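Local coordinates for protein chitinase (Jonesia denitrificans, PDB 5VG0) that is a copper-binding lytic polysaccharide monooxygenase domain, one part of a larger chitinase that probably takes part in the breakdown of chitin, at residues Gly2-Pro7 with Val68-Lys73; Gly24-Glu29 with Glu47-Leu52; Thr75-Thr80 with Gly99-Thr104; Thr82-Val87 with Leu121-Val126; Leu91-Asp96 with His108-Leu113. One frame throughout, in Å; residues are numbered along the deposited sequence. Where two conformers were deposited one is given.

Contact 1: Gly2-Pro7 with Val68-Lys73; sequences GWVTDP and VDLTWK
V4 lays its CG2 methyl over the face of W72, 3.6 Å from the six-membered ring's centroid. This CH-pi contact is the tight side. CG1, anti to the backbone N (chi1 175°), meets L70 CD2 at 3.9 Å. M137 of strand 131-141 packs on V4 and L70, and W72 NE1 bonds to Y85 OH. The backbones pair antiparallel, W3 N to K73 O and K73 N to W3 O at 2.9 Å. In a classic beta bulge, T5 N donates to T71 O and T71 N to D6 O (2.8 Å). The face of W3, D6, T71 and K73 is looser. The extended K73 chain lies beside W3, its CD 3.7 Å from CH2. Two waters join D6 OD2 to D69 O, doubtfully, as D6 has two conformers. T71 OG1 donates to one of them and also bonds to T107 OG1. Backbone bonds and apolar packing carry most of the hold, so the strand after copper ligand H1 probably depends little on the charges of D6 and K73.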
# COMPACT_ATOMS: atom_id res chain seq x y z
N GLY A 2 -3.91 -7.78 4.23
CA GLY A 2 -4.79 -6.87 3.52
C GLY A 2 -4.00 -6.06 2.54
O GLY A 2 -2.76 -6.08 2.54
N TRP A 3 -4.71 -5.34 1.69
CA TRP A 3 -4.05 -4.54 0.65
C TRP A 3 -4.95 -3.38 0.24
O TRP A 3 -6.15 -3.37 0.52
CB TRP A 3 -3.60 -5.39 -0.54
CG TRP A 3 -4.64 -5.84 -1.50
CD1 TRP A 3 -4.83 -5.34 -2.75
CD2 TRP A 3 -5.59 -6.91 -1.36
NE1 TRP A 3 -5.83 -6.02 -3.39
CE2 TRP A 3 -6.32 -6.99 -2.56
CE3 TRP A 3 -5.89 -7.80 -0.33
CZ2 TRP A 3 -7.34 -7.91 -2.77
CZ3 TRP A 3 -6.90 -8.73 -0.53
CH2 TRP A 3 -7.61 -8.78 -1.74
N VAL A 4 -4.35 -2.43 -0.45
CA VAL A 4 -5.05 -1.24 -0.94
C VAL A 4 -5.62 -1.54 -2.32
O VAL A 4 -4.88 -1.87 -3.25
CB VAL A 4 -4.12 -0.03 -0.97
CG1 VAL A 4 -4.82 1.16 -1.59
CG2 VAL A 4 -3.63 0.31 0.43
N THR A 5 -6.93 -1.39 -2.45
CA THR A 5 -7.62 -1.71 -3.69
C THR A 5 -7.93 -0.49 -4.55
O THR A 5 -8.12 -0.65 -5.75
CB THR A 5 -8.91 -2.47 -3.40
OG1 THR A 5 -9.76 -1.64 -2.61
CG2 THR A 5 -8.65 -3.77 -2.65
N ASP A 6 -7.99 0.70 -3.98
CA ASP A 6 -8.35 1.89 -4.73
C ASP A 6 -7.74 3.12 -4.04
O ASP A 6 -7.95 3.33 -2.87
CB ASP A 6 -9.85 2.04 -4.81
CG ASP A 6 -10.26 3.17 -5.71
OD1 ASP A 6 -9.73 3.25 -6.83
OD2 ASP A 6 -11.11 3.99 -5.30
N PRO A 7 -6.93 3.92 -4.76
CA PRO A 7 -6.34 3.61 -6.06
C PRO A 7 -5.55 2.32 -5.93
O PRO A 7 -4.99 2.03 -4.88
CB PRO A 7 -5.43 4.81 -6.34
CG PRO A 7 -5.23 5.48 -5.08
CD PRO A 7 -6.32 5.12 -4.15
N VAL A 68 -8.01 12.58 -1.99
CA VAL A 68 -8.45 11.30 -2.54
C VAL A 68 -8.83 10.37 -1.39
O VAL A 68 -8.19 10.39 -0.34
CB VAL A 68 -7.33 10.68 -3.41
CG1 VAL A 68 -6.09 10.35 -2.59
CG2 VAL A 68 -7.83 9.45 -4.16
N ASP A 69 -9.85 9.55 -1.63
CA ASP A 69 -10.22 8.50 -0.70
C ASP A 69 -9.49 7.23 -1.12
O ASP A 69 -9.56 6.81 -2.28
CB ASP A 69 -11.73 8.25 -0.73
CG ASP A 69 -12.53 9.36 -0.09
OD1 ASP A 69 -11.95 10.23 0.57
OD2 ASP A 69 -13.77 9.33 -0.24
N LEU A 70 -8.82 6.61 -0.16
CA LEU A 70 -8.05 5.40 -0.37
C LEU A 70 -8.70 4.28 0.43
O LEU A 70 -8.98 4.45 1.62
CB LEU A 70 -6.64 5.69 0.11
CG LEU A 70 -5.63 4.60 -0.04
CD1 LEU A 70 -4.27 5.25 -0.25
CD2 LEU A 70 -5.63 3.72 1.18
N THR A 71 -8.92 3.14 -0.21
CA THR A 71 -9.66 2.03 0.38
C THR A 71 -8.78 0.79 0.51
O THR A 71 -8.11 0.39 -0.45
CB THR A 71 -10.91 1.71 -0.42
OG1 THR A 71 -11.78 2.85 -0.37
CG2 THR A 71 -11.64 0.50 0.15
N TRP A 72 -8.81 0.20 1.69
CA TRP A 72 -8.20 -1.08 2.00
C TRP A 72 -9.25 -2.19 2.03
O TRP A 72 -10.38 -1.98 2.46
CB TRP A 72 -7.58 -1.06 3.39
CG TRP A 72 -6.35 -0.24 3.59
CD1 TRP A 72 -6.26 1.11 3.78
CD2 TRP A 72 -5.01 -0.74 3.66
NE1 TRP A 72 -4.95 1.47 3.96
CE2 TRP A 72 -4.16 0.35 3.89
CE3 TRP A 72 -4.45 -2.01 3.56
CZ2 TRP A 72 -2.78 0.22 4.02
CZ3 TRP A 72 -3.08 -2.15 3.68
CH2 TRP A 72 -2.26 -1.04 3.92
N LYS A 73 -8.82 -3.38 1.63
CA LYS A 73 -9.53 -4.62 1.90
C LYS A 73 -8.65 -5.44 2.83
O LYS A 73 -7.51 -5.76 2.48
CB LYS A 73 -9.76 -5.39 0.61
CG LYS A 73 -10.43 -6.73 0.83
CD LYS A 73 -10.76 -7.40 -0.49
CE LYS A 73 -11.53 -8.69 -0.28
NZ LYS A 73 -11.88 -9.31 -1.58
O HOH W 1 -11.40 4.60 -2.46
O HOH W 2 -10.20 6.86 -4.91

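Contact 2: Gly24-Glu29 with Glu47-Leu52; sequences GQISYE and EAFAIL
I26 and F49 join two loop segments of the monooxygenase domain, 24-29 after helix 10-15 and the 3-10 segment 47-52. I26 CD1 sits over one face of the F49 ring, 3.9 Å from its centroid and 15° off the normal. A torsion of 64° about chi2 puts CD1 there, while I26 CB meets F49 CD1 at 3.7 Å. The opposite face is covered by A48 CB, 4.0 Å above the ring centre, so the phenyl is sandwiched. Q25 C and E29 CD lie at its edge. Both segments belong to the long excursion between strands 2-6 and 68-74, consistent with the L2 region of AA10 monooxygenases. V33 packs on I26, F49 and L52, and C14 of helix 10-15 touches I26. No direct hydrogen bond crosses the contact. One water does the polar work instead: it accepts from I26 N at 3.1 Å and donates to A48 O at 3.3 Å. Farther along, I26 CG2 meets I51 CG2 at 4.2 Å, and I26 CG1 lies 4.3 Å from L52 CD1.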
# COMPACT_ATOMS: atom_id res chain seq x y z
N GLY A 24 4.51 -13.08 -10.73
CA GLY A 24 4.83 -14.21 -9.90
C GLY A 24 3.86 -14.41 -8.75
O GLY A 24 2.65 -14.15 -8.88
N GLN A 25 4.40 -14.84 -7.62
CA GLN A 25 3.55 -15.32 -6.54
C GLN A 25 2.63 -14.24 -5.99
O GLN A 25 1.52 -14.56 -5.55
CB GLN A 25 4.40 -15.93 -5.42
CG GLN A 25 3.58 -16.52 -4.28
CD GLN A 25 2.62 -17.61 -4.73
OE1 GLN A 25 2.83 -18.28 -5.73
NE2 GLN A 25 1.54 -17.78 -3.96
N ILE A 26 3.04 -12.97 -6.01
CA ILE A 26 2.20 -11.92 -5.44
C ILE A 26 0.83 -11.86 -6.08
O ILE A 26 -0.14 -11.47 -5.44
CB ILE A 26 2.92 -10.55 -5.50
CG1 ILE A 26 2.12 -9.48 -4.74
CG2 ILE A 26 3.13 -10.09 -6.92
CD1 ILE A 26 2.02 -9.74 -3.26
N SER A 27 0.72 -12.24 -7.35
CA SER A 27 -0.56 -12.17 -8.03
C SER A 27 -1.60 -13.05 -7.39
O SER A 27 -2.79 -12.79 -7.56
CB SER A 27 -0.38 -12.60 -9.47
OG SER A 27 0.49 -11.69 -10.10
N TYR A 28 -1.18 -14.08 -6.67
CA TYR A 28 -2.09 -15.01 -6.02
C TYR A 28 -2.38 -14.66 -4.58
O TYR A 28 -3.27 -15.27 -3.98
CB TYR A 28 -1.52 -16.43 -6.11
CG TYR A 28 -1.35 -16.87 -7.55
CD1 TYR A 28 -2.42 -17.35 -8.28
CD2 TYR A 28 -0.13 -16.73 -8.20
CE1 TYR A 28 -2.27 -17.73 -9.60
CE2 TYR A 28 0.02 -17.11 -9.51
CZ TYR A 28 -1.05 -17.60 -10.20
OH TYR A 28 -0.92 -17.99 -11.52
N GLU A 29 -1.65 -13.71 -3.99
CA GLU A 29 -1.84 -13.37 -2.58
C GLU A 29 -1.45 -11.91 -2.34
O GLU A 29 -0.50 -11.61 -1.60
CB GLU A 29 -1.10 -14.32 -1.67
CG GLU A 29 0.34 -14.51 -1.97
CD GLU A 29 0.98 -15.46 -0.98
OE1 GLU A 29 0.71 -15.33 0.24
OE2 GLU A 29 1.70 -16.37 -1.41
N GLU A 47 11.47 -10.81 0.51
CA GLU A 47 12.18 -11.22 -0.69
C GLU A 47 11.27 -11.94 -1.68
O GLU A 47 11.56 -11.94 -2.89
CB GLU A 47 13.39 -12.09 -0.32
CG GLU A 47 14.40 -11.38 0.58
CD GLU A 47 15.47 -12.32 1.13
OE1 GLU A 47 16.31 -11.85 1.94
OE2 GLU A 47 15.49 -13.51 0.75
N ALA A 48 10.20 -12.57 -1.22
CA ALA A 48 9.30 -13.27 -2.12
C ALA A 48 8.62 -12.32 -3.09
O ALA A 48 8.18 -12.75 -4.17
CB ALA A 48 8.23 -14.01 -1.32
N PHE A 49 8.54 -11.04 -2.73
CA PHE A 49 7.78 -10.05 -3.47
C PHE A 49 8.67 -8.90 -3.97
O PHE A 49 8.21 -7.77 -4.15
CB PHE A 49 6.61 -9.55 -2.62
CG PHE A 49 5.74 -10.66 -2.06
CD1 PHE A 49 5.27 -11.68 -2.87
CD2 PHE A 49 5.42 -10.68 -0.72
CE1 PHE A 49 4.47 -12.68 -2.35
CE2 PHE A 49 4.63 -11.69 -0.20
CZ PHE A 49 4.15 -12.68 -1.01
N ALA A 50 9.93 -9.21 -4.27
CA ALA A 50 10.88 -8.19 -4.72
C ALA A 50 10.45 -7.49 -6.00
O ALA A 50 10.88 -6.36 -6.24
CB ALA A 50 12.27 -8.81 -4.92
N ILE A 51 9.62 -8.13 -6.83
CA ILE A 51 9.16 -7.47 -8.04
C ILE A 51 8.48 -6.15 -7.74
O ILE A 51 8.50 -5.23 -8.56
CB ILE A 51 8.23 -8.41 -8.84
CG1 ILE A 51 7.90 -7.79 -10.21
CG2 ILE A 51 6.95 -8.68 -8.05
CD1 ILE A 51 7.76 -8.75 -11.32
N LEU A 52 7.85 -6.02 -6.56
CA LEU A 52 7.14 -4.80 -6.22
C LEU A 52 8.07 -3.60 -6.10
O LEU A 52 7.59 -2.47 -6.13
CB LEU A 52 6.37 -4.97 -4.92
CG LEU A 52 5.30 -6.07 -4.92
CD1 LEU A 52 4.71 -6.21 -3.54
CD2 LEU A 52 4.21 -5.78 -5.96
O HOH W 3 5.94 -12.12 -6.48

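Contact 3: Thr75-Thr80 with Gly99-Thr104; sequences TAPHNT and GQQPPT. With CU (copper (II) ion), chain C; PER (peroxide ion), chain D.
The flat amide of N79 meets G99 O almost in its own plane: ND2 donates to it at 2.9 Å, and the bond is nearly straight (170°). The other flat group is the H78 ring. A76 O stands 3.3 Å above the centre of one ring face. A peroxide oxygen and a copper-bound water lie at the ring's edge. H78 NE2 binds the copper at 2.0 Å; with H1 it forms the histidine brace of this family. The backbone of H78 touches P102, H78 O lying 3.2 Å from P102 CD. T80 N reaches Q100 O from above that carbonyl's plane. P77, the centre of an inverse gamma turn, packs alongside T104, P77 CG to T104 CG2 being 3.8 Å. T80 OG1 donates to H78 O at 2.8 Å and is also bonded to W124 NE1. It thus ties the loop just behind the copper ligand to strand 118-126. Segment 75-80 connects strands 68-74 and 80-87; segment 99-104 lies between strands 90-96 and 105-110.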
# COMPACT_ATOMS: atom_id res chain seq x y z
N THR A 75 -8.20 -8.94 4.86
CA THR A 75 -8.68 -10.31 5.04
C THR A 75 -8.54 -10.76 6.48
O THR A 75 -9.29 -11.64 6.91
CB THR A 75 -7.96 -11.27 4.09
OG1 THR A 75 -6.55 -11.18 4.27
CG2 THR A 75 -8.29 -10.94 2.65
N ALA A 76 -7.64 -10.16 7.24
CA ALA A 76 -7.47 -10.51 8.65
C ALA A 76 -7.21 -9.18 9.33
O ALA A 76 -6.09 -8.64 9.24
CB ALA A 76 -6.31 -11.48 8.83
N PRO A 77 -8.20 -8.61 10.00
CA PRO A 77 -8.08 -7.25 10.55
C PRO A 77 -7.38 -7.21 11.91
O PRO A 77 -7.97 -7.09 12.99
CB PRO A 77 -9.54 -6.81 10.66
CG PRO A 77 -10.26 -8.07 10.94
CD PRO A 77 -9.55 -9.15 10.19
N HIS A 78 -6.06 -7.27 11.86
CA HIS A 78 -5.26 -7.28 13.08
C HIS A 78 -5.41 -5.99 13.85
O HIS A 78 -5.56 -4.91 13.29
CB HIS A 78 -3.80 -7.44 12.71
CG HIS A 78 -3.55 -8.61 11.84
ND1 HIS A 78 -3.92 -9.89 12.20
CD2 HIS A 78 -3.03 -8.70 10.60
CE1 HIS A 78 -3.60 -10.72 11.23
NE2 HIS A 78 -3.06 -10.02 10.25
N ASN A 79 -5.28 -6.10 15.17
CA ASN A 79 -5.17 -4.90 15.99
C ASN A 79 -4.03 -4.05 15.46
O ASN A 79 -2.96 -4.56 15.12
CB ASN A 79 -4.95 -5.27 17.45
CG ASN A 79 -6.18 -5.90 18.06
OD1 ASN A 79 -6.48 -7.05 17.78
ND2 ASN A 79 -6.91 -5.14 18.85
N THR A 80 -4.28 -2.75 15.38
CA THR A 80 -3.44 -1.84 14.61
C THR A 80 -2.99 -0.68 15.48
O THR A 80 -3.77 -0.13 16.26
CB THR A 80 -4.26 -1.30 13.44
OG1 THR A 80 -4.63 -2.38 12.58
CG2 THR A 80 -3.52 -0.28 12.64
N GLY A 99 -4.57 0.88 18.79
CA GLY A 99 -4.48 -0.51 19.16
C GLY A 99 -5.72 -1.33 18.92
O GLY A 99 -5.77 -2.49 19.36
N GLN A 100 -6.72 -0.76 18.25
CA GLN A 100 -8.00 -1.41 18.03
C GLN A 100 -8.01 -2.17 16.71
O GLN A 100 -7.16 -2.00 15.85
CB GLN A 100 -9.10 -0.36 18.01
CG GLN A 100 -9.28 0.38 19.31
CD GLN A 100 -10.31 1.48 19.22
OE1 GLN A 100 -11.09 1.54 18.26
NE2 GLN A 100 -10.31 2.38 20.20
N GLN A 101 -9.02 -2.99 16.56
CA GLN A 101 -9.27 -3.72 15.34
C GLN A 101 -9.96 -2.81 14.32
O GLN A 101 -10.96 -2.17 14.66
CB GLN A 101 -10.18 -4.90 15.67
CG GLN A 101 -10.67 -5.74 14.50
CD GLN A 101 -11.46 -6.95 14.99
OE1 GLN A 101 -11.15 -7.53 16.04
NE2 GLN A 101 -12.50 -7.32 14.25
N PRO A 102 -9.47 -2.74 13.10
CA PRO A 102 -10.14 -1.95 12.07
C PRO A 102 -11.25 -2.74 11.42
O PRO A 102 -11.28 -3.97 11.49
CB PRO A 102 -9.01 -1.70 11.07
CG PRO A 102 -8.19 -2.92 11.15
CD PRO A 102 -8.21 -3.32 12.61
N PRO A 103 -12.17 -2.06 10.74
CA PRO A 103 -13.10 -2.75 9.86
C PRO A 103 -12.36 -3.38 8.69
O PRO A 103 -11.27 -2.95 8.32
CB PRO A 103 -14.04 -1.64 9.39
CG PRO A 103 -13.25 -0.40 9.55
CD PRO A 103 -12.28 -0.59 10.64
N THR A 104 -12.96 -4.42 8.11
CA THR A 104 -12.33 -5.09 6.98
C THR A 104 -12.44 -4.30 5.68
O THR A 104 -11.71 -4.59 4.73
CB THR A 104 -12.87 -6.50 6.80
OG1 THR A 104 -14.30 -6.45 6.74
CG2 THR A 104 -12.43 -7.42 7.94
CU CU C . -2.37 -10.81 8.55
O1 PER D . -0.52 -11.19 9.55
O2 PER D . -1.58 -12.22 9.44
O HOH W 4 -3.20 -13.07 9.06

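Contact 4: Thr82-Val87 with Leu121-Val126; sequences TWEYFV and LARWNV
T82-F86 runs antiparallel to L121-N125 at 163°, with E84-R123 and F86-L121 as hydrogen-bonded pairs and W83-W124 and Y85-A122 as non-hydrogen-bonded ones. On the face of W83 and W124 the two indoles form an offset stack. The six-membered ring of W83 lies 3.8 Å from the five-membered ring of W124, planes 13° apart. W83 CZ3 comes within 3.3 Å of W124 CG. W83 NE1 goes to Q97, and Y85 OH to H108. The other face, of E84, F86, L121 and R123, mixes a salt bridge with apolar packing. E84 OE1 takes R123 NH2 at 2.8 Å and R123 NE at 2.9 Å, a side-on salt bridge on its syn side. The bend of R123 at chi3 (78°) puts NE in position for it. N125 ND2 also donates to E84 OE1 at 2.9 Å, from above the carboxylate plane, and to T82 OG1 at 3.1 Å. F86 CZ sits 3.6 Å above the centre of the guanidinium, and R123 NH1 bonds to A39 O. Both strands are inner ones of the larger sheet, flanked by 90-96 and 131-141. W124 also packs on F133 of the peroxide pocket. Three donors on one oxygen probably hold the carboxylate's rotation and favour its ionised form.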
# COMPACT_ATOMS: atom_id res chain seq x y z
N THR A 82 -0.77 2.28 13.93
CA THR A 82 -0.98 3.36 12.97
C THR A 82 -0.99 2.85 11.54
O THR A 82 -0.40 1.83 11.20
CB THR A 82 0.10 4.44 13.09
OG1 THR A 82 1.38 3.85 12.92
CG2 THR A 82 0.03 5.17 14.41
N TRP A 83 -1.64 3.66 10.72
CA TRP A 83 -1.55 3.61 9.26
C TRP A 83 -0.73 4.83 8.86
O TRP A 83 -1.10 5.96 9.17
CB TRP A 83 -2.94 3.70 8.64
CG TRP A 83 -3.95 2.74 9.19
CD1 TRP A 83 -4.72 2.91 10.29
CD2 TRP A 83 -4.27 1.47 8.65
NE1 TRP A 83 -5.52 1.82 10.47
CE2 TRP A 83 -5.27 0.91 9.48
CE3 TRP A 83 -3.83 0.74 7.54
CZ2 TRP A 83 -5.81 -0.34 9.24
CZ3 TRP A 83 -4.38 -0.49 7.30
CH2 TRP A 83 -5.35 -1.02 8.14
N GLU A 84 0.40 4.61 8.20
CA GLU A 84 1.29 5.68 7.80
C GLU A 84 1.31 5.76 6.28
O GLU A 84 1.46 4.75 5.61
CB GLU A 84 2.71 5.44 8.31
CG GLU A 84 2.82 5.50 9.83
CD GLU A 84 4.19 5.12 10.30
OE1 GLU A 84 4.62 3.99 10.03
OE2 GLU A 84 4.85 5.99 10.92
N TYR A 85 1.17 6.97 5.76
CA TYR A 85 1.19 7.22 4.33
C TYR A 85 2.36 8.13 4.00
O TYR A 85 2.46 9.23 4.54
CB TYR A 85 -0.12 7.85 3.87
CG TYR A 85 -1.29 6.93 4.06
CD1 TYR A 85 -1.61 6.00 3.10
CD2 TYR A 85 -2.05 6.95 5.21
CE1 TYR A 85 -2.66 5.13 3.26
CE2 TYR A 85 -3.13 6.07 5.37
CZ TYR A 85 -3.42 5.16 4.38
OH TYR A 85 -4.46 4.28 4.49
N PHE A 86 3.21 7.64 3.11
CA PHE A 86 4.40 8.35 2.65
C PHE A 86 4.19 8.75 1.20
O PHE A 86 3.56 8.03 0.43
CB PHE A 86 5.64 7.43 2.70
CG PHE A 86 6.01 6.95 4.07
CD1 PHE A 86 5.32 5.91 4.68
CD2 PHE A 86 7.08 7.51 4.73
CE1 PHE A 86 5.67 5.49 5.94
CE2 PHE A 86 7.42 7.08 5.99
CZ PHE A 86 6.72 6.06 6.59
N VAL A 87 4.71 9.91 0.82
CA VAL A 87 4.73 10.34 -0.57
C VAL A 87 6.19 10.42 -0.97
O VAL A 87 6.96 11.18 -0.37
CB VAL A 87 4.00 11.67 -0.77
CG1 VAL A 87 4.16 12.16 -2.20
CG2 VAL A 87 2.55 11.51 -0.35
N LEU A 121 3.39 5.27 -0.48
CA LEU A 121 3.58 4.04 0.28
C LEU A 121 2.66 4.09 1.49
O LEU A 121 2.72 5.03 2.28
CB LEU A 121 5.02 3.88 0.74
CG LEU A 121 5.28 2.73 1.74
CD1 LEU A 121 5.05 1.38 1.08
CD2 LEU A 121 6.65 2.84 2.35
N ALA A 122 1.82 3.08 1.61
CA ALA A 122 0.98 2.88 2.78
C ALA A 122 1.61 1.77 3.61
O ALA A 122 1.83 0.67 3.11
CB ALA A 122 -0.44 2.52 2.36
N ARG A 123 1.88 2.07 4.87
CA ARG A 123 2.48 1.14 5.81
C ARG A 123 1.48 0.92 6.94
O ARG A 123 1.15 1.85 7.67
CB ARG A 123 3.79 1.72 6.31
CG ARG A 123 4.62 0.79 7.13
CD ARG A 123 6.05 1.32 7.23
NE ARG A 123 6.17 2.41 8.18
CZ ARG A 123 7.31 2.98 8.54
NH1 ARG A 123 8.45 2.63 7.96
NH2 ARG A 123 7.32 3.91 9.47
N TRP A 124 1.00 -0.30 7.05
CA TRP A 124 0.03 -0.70 8.07
C TRP A 124 0.78 -1.39 9.19
O TRP A 124 1.29 -2.50 9.01
CB TRP A 124 -0.99 -1.65 7.44
CG TRP A 124 -1.92 -2.32 8.40
CD1 TRP A 124 -2.26 -1.91 9.65
CD2 TRP A 124 -2.65 -3.53 8.16
NE1 TRP A 124 -3.14 -2.80 10.21
CE2 TRP A 124 -3.40 -3.80 9.32
CE3 TRP A 124 -2.74 -4.40 7.09
CZ2 TRP A 124 -4.23 -4.92 9.42
CZ3 TRP A 124 -3.57 -5.51 7.20
CH2 TRP A 124 -4.30 -5.75 8.35
N ASN A 125 0.86 -0.75 10.35
CA ASN A 125 1.61 -1.28 11.49
C ASN A 125 0.69 -2.09 12.41
O ASN A 125 -0.32 -1.58 12.90
CB ASN A 125 2.25 -0.14 12.26
CG ASN A 125 3.27 0.60 11.44
OD1 ASN A 125 4.23 0.02 10.95
ND2 ASN A 125 3.05 1.87 11.26
N VAL A 126 1.05 -3.33 12.65
CA VAL A 126 0.28 -4.22 13.50
C VAL A 126 0.72 -4.01 14.95
O VAL A 126 1.92 -3.96 15.24
CB VAL A 126 0.48 -5.67 13.04
CG1 VAL A 126 -0.21 -6.65 13.99
CG2 VAL A 126 -0.03 -5.82 11.60

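Contact 5: Leu91-Asp96 with His108-Leu113; sequences LHQTFD and HTLTDL
H92 NE2 donates to T111 O at 2.8 Å, the acceptor lying in the plane of the imidazole. H92 and Q93 form a classic beta bulge opposite Y85. Strands 90-96 and 105-110 belong to different sheets, so their side chains meet between the two layers of the beta-sandwich. With CG anti to the backbone N (chi1 -174°), the H92 ring is carried toward T111-L113. L113 CD2 approaches the ring obliquely in an off-centre CH-pi contact. Q93 carries a second link: its OE1 accepts T111 N at 3.0 Å on an in-plane lone pair. Q93 NE2 adds a weak bond to T109 O at 3.3 Å, so both ends of the amide are used. F95 and H108 then stack face to face, centroids 4.0 Å apart and planes at 9°. The side chains overlap in passing, each CB over the other's ring. Y85 holds H108 ND1, and W83 meets the H108 ring edge to face. At the edge of the F95 ring, CZ lies 3.6 Å from T109 O and CE1 lies 4.1 Å from L110 CD2.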
# COMPACT_ATOMS: atom_id res chain seq x y z
N LEU A 91 7.11 10.96 5.09
CA LEU A 91 5.85 10.77 5.79
C LEU A 91 4.92 11.96 5.52
O LEU A 91 5.30 13.12 5.69
CB LEU A 91 6.11 10.63 7.28
CG LEU A 91 4.90 10.36 8.17
CD1 LEU A 91 4.23 9.03 7.83
CD2 LEU A 91 5.30 10.39 9.64
N HIS A 92 3.69 11.64 5.14
CA HIS A 92 2.71 12.64 4.76
C HIS A 92 1.55 12.72 5.74
O HIS A 92 1.19 13.81 6.18
CB HIS A 92 2.20 12.28 3.35
CG HIS A 92 1.28 13.29 2.78
ND1 HIS A 92 1.73 14.47 2.25
CD2 HIS A 92 -0.06 13.29 2.63
CE1 HIS A 92 0.70 15.17 1.81
NE2 HIS A 92 -0.40 14.48 2.04
N GLN A 93 0.96 11.58 6.12
CA GLN A 93 -0.16 11.54 7.05
C GLN A 93 -0.11 10.25 7.85
O GLN A 93 0.30 9.22 7.33
CB GLN A 93 -1.52 11.56 6.34
CG GLN A 93 -1.98 12.92 5.94
CD GLN A 93 -3.26 12.89 5.13
OE1 GLN A 93 -3.25 13.23 3.97
NE2 GLN A 93 -4.37 12.51 5.74
N THR A 94 -0.59 10.33 9.09
CA THR A 94 -0.69 9.19 9.98
C THR A 94 -2.12 9.12 10.51
O THR A 94 -2.70 10.15 10.86
CB THR A 94 0.27 9.35 11.16
OG1 THR A 94 1.60 9.49 10.66
CG2 THR A 94 0.22 8.17 12.12
N PHE A 95 -2.67 7.93 10.58
CA PHE A 95 -3.96 7.67 11.22
C PHE A 95 -3.73 6.72 12.37
O PHE A 95 -3.13 5.65 12.18
CB PHE A 95 -4.95 7.04 10.24
CG PHE A 95 -5.36 7.95 9.14
CD1 PHE A 95 -4.55 8.12 8.03
CD2 PHE A 95 -6.55 8.64 9.20
CE1 PHE A 95 -4.94 8.95 6.99
CE2 PHE A 95 -6.94 9.47 8.17
CZ PHE A 95 -6.12 9.63 7.07
N ASP A 96 -4.20 7.08 13.55
CA ASP A 96 -4.00 6.30 14.77
C ASP A 96 -5.23 5.44 15.01
O ASP A 96 -6.34 5.95 15.18
CB ASP A 96 -3.78 7.28 15.92
CG ASP A 96 -3.43 6.62 17.22
OD1 ASP A 96 -3.26 5.39 17.27
OD2 ASP A 96 -3.31 7.41 18.19
N HIS A 108 -9.56 5.86 4.05
CA HIS A 108 -8.89 7.03 4.58
C HIS A 108 -8.85 8.11 3.51
O HIS A 108 -8.64 7.81 2.34
CB HIS A 108 -7.46 6.70 4.95
CG HIS A 108 -7.33 5.86 6.17
ND1 HIS A 108 -6.34 4.91 6.31
CD2 HIS A 108 -8.04 5.83 7.31
CE1 HIS A 108 -6.45 4.34 7.49
NE2 HIS A 108 -7.48 4.87 8.11
N THR A 109 -9.02 9.35 3.92
CA THR A 109 -8.91 10.47 3.00
C THR A 109 -7.55 11.12 3.15
O THR A 109 -7.20 11.63 4.22
CB THR A 109 -10.01 11.50 3.27
OG1 THR A 109 -11.28 10.86 3.17
CG2 THR A 109 -9.94 12.65 2.27
N LEU A 110 -6.78 11.11 2.07
CA LEU A 110 -5.51 11.82 2.00
C LEU A 110 -5.77 13.18 1.37
O LEU A 110 -6.58 13.30 0.44
CB LEU A 110 -4.51 11.05 1.15
CG LEU A 110 -4.15 9.66 1.64
CD1 LEU A 110 -3.02 9.08 0.80
CD2 LEU A 110 -3.77 9.64 3.10
N THR A 111 -5.10 14.21 1.88
CA THR A 111 -5.25 15.56 1.35
C THR A 111 -3.88 16.16 1.07
O THR A 111 -2.85 15.67 1.54
CB THR A 111 -6.03 16.51 2.30
OG1 THR A 111 -5.23 16.86 3.42
CG2 THR A 111 -7.34 15.90 2.73
N ASP A 112 -3.87 17.24 0.30
CA ASP A 112 -2.64 18.00 0.06
C ASP A 112 -1.57 17.13 -0.59
O ASP A 112 -0.38 17.26 -0.29
CB ASP A 112 -2.12 18.67 1.34
CG ASP A 112 -0.98 19.62 1.11
OD1 ASP A 112 -0.92 20.25 0.04
OD2 ASP A 112 -0.15 19.75 2.02
N LEU A 113 -1.97 16.27 -1.51
CA LEU A 113 -0.98 15.52 -2.28
C LEU A 113 -0.37 16.42 -3.36
O LEU A 113 -1.09 17.18 -4.01
CB LEU A 113 -1.63 14.32 -2.95
CG LEU A 113 -2.14 13.26 -1.98
CD1 LEU A 113 -2.92 12.20 -2.73
CD2 LEU A 113 -1.04 12.61 -1.20

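Overall arrangement
Contact 3 holds copper ligand H78, and contacts 1 and 4 reach toward the same metal. The side chain of W124 in contact 4 is about 5 Å from the copper. Contact 2 is more distant, with the E29 side chain about 10 Å away, and contact 5 lies away from the site. T80 OG1 meets W124 NE1 at 2.8 Å and joins contacts 3 and 4. Y85 OH of contact 4 links three contacts: it lies 2.9 Å from W72 NE1 of contact 1 and 2.7 Å from H108 ND1 of contact 5. Contacts 1 and 5 share the three-stranded sheet through L70 N and H108 O. Contact 2 touches none of the others; its centre is 26 Å from that of contact 5.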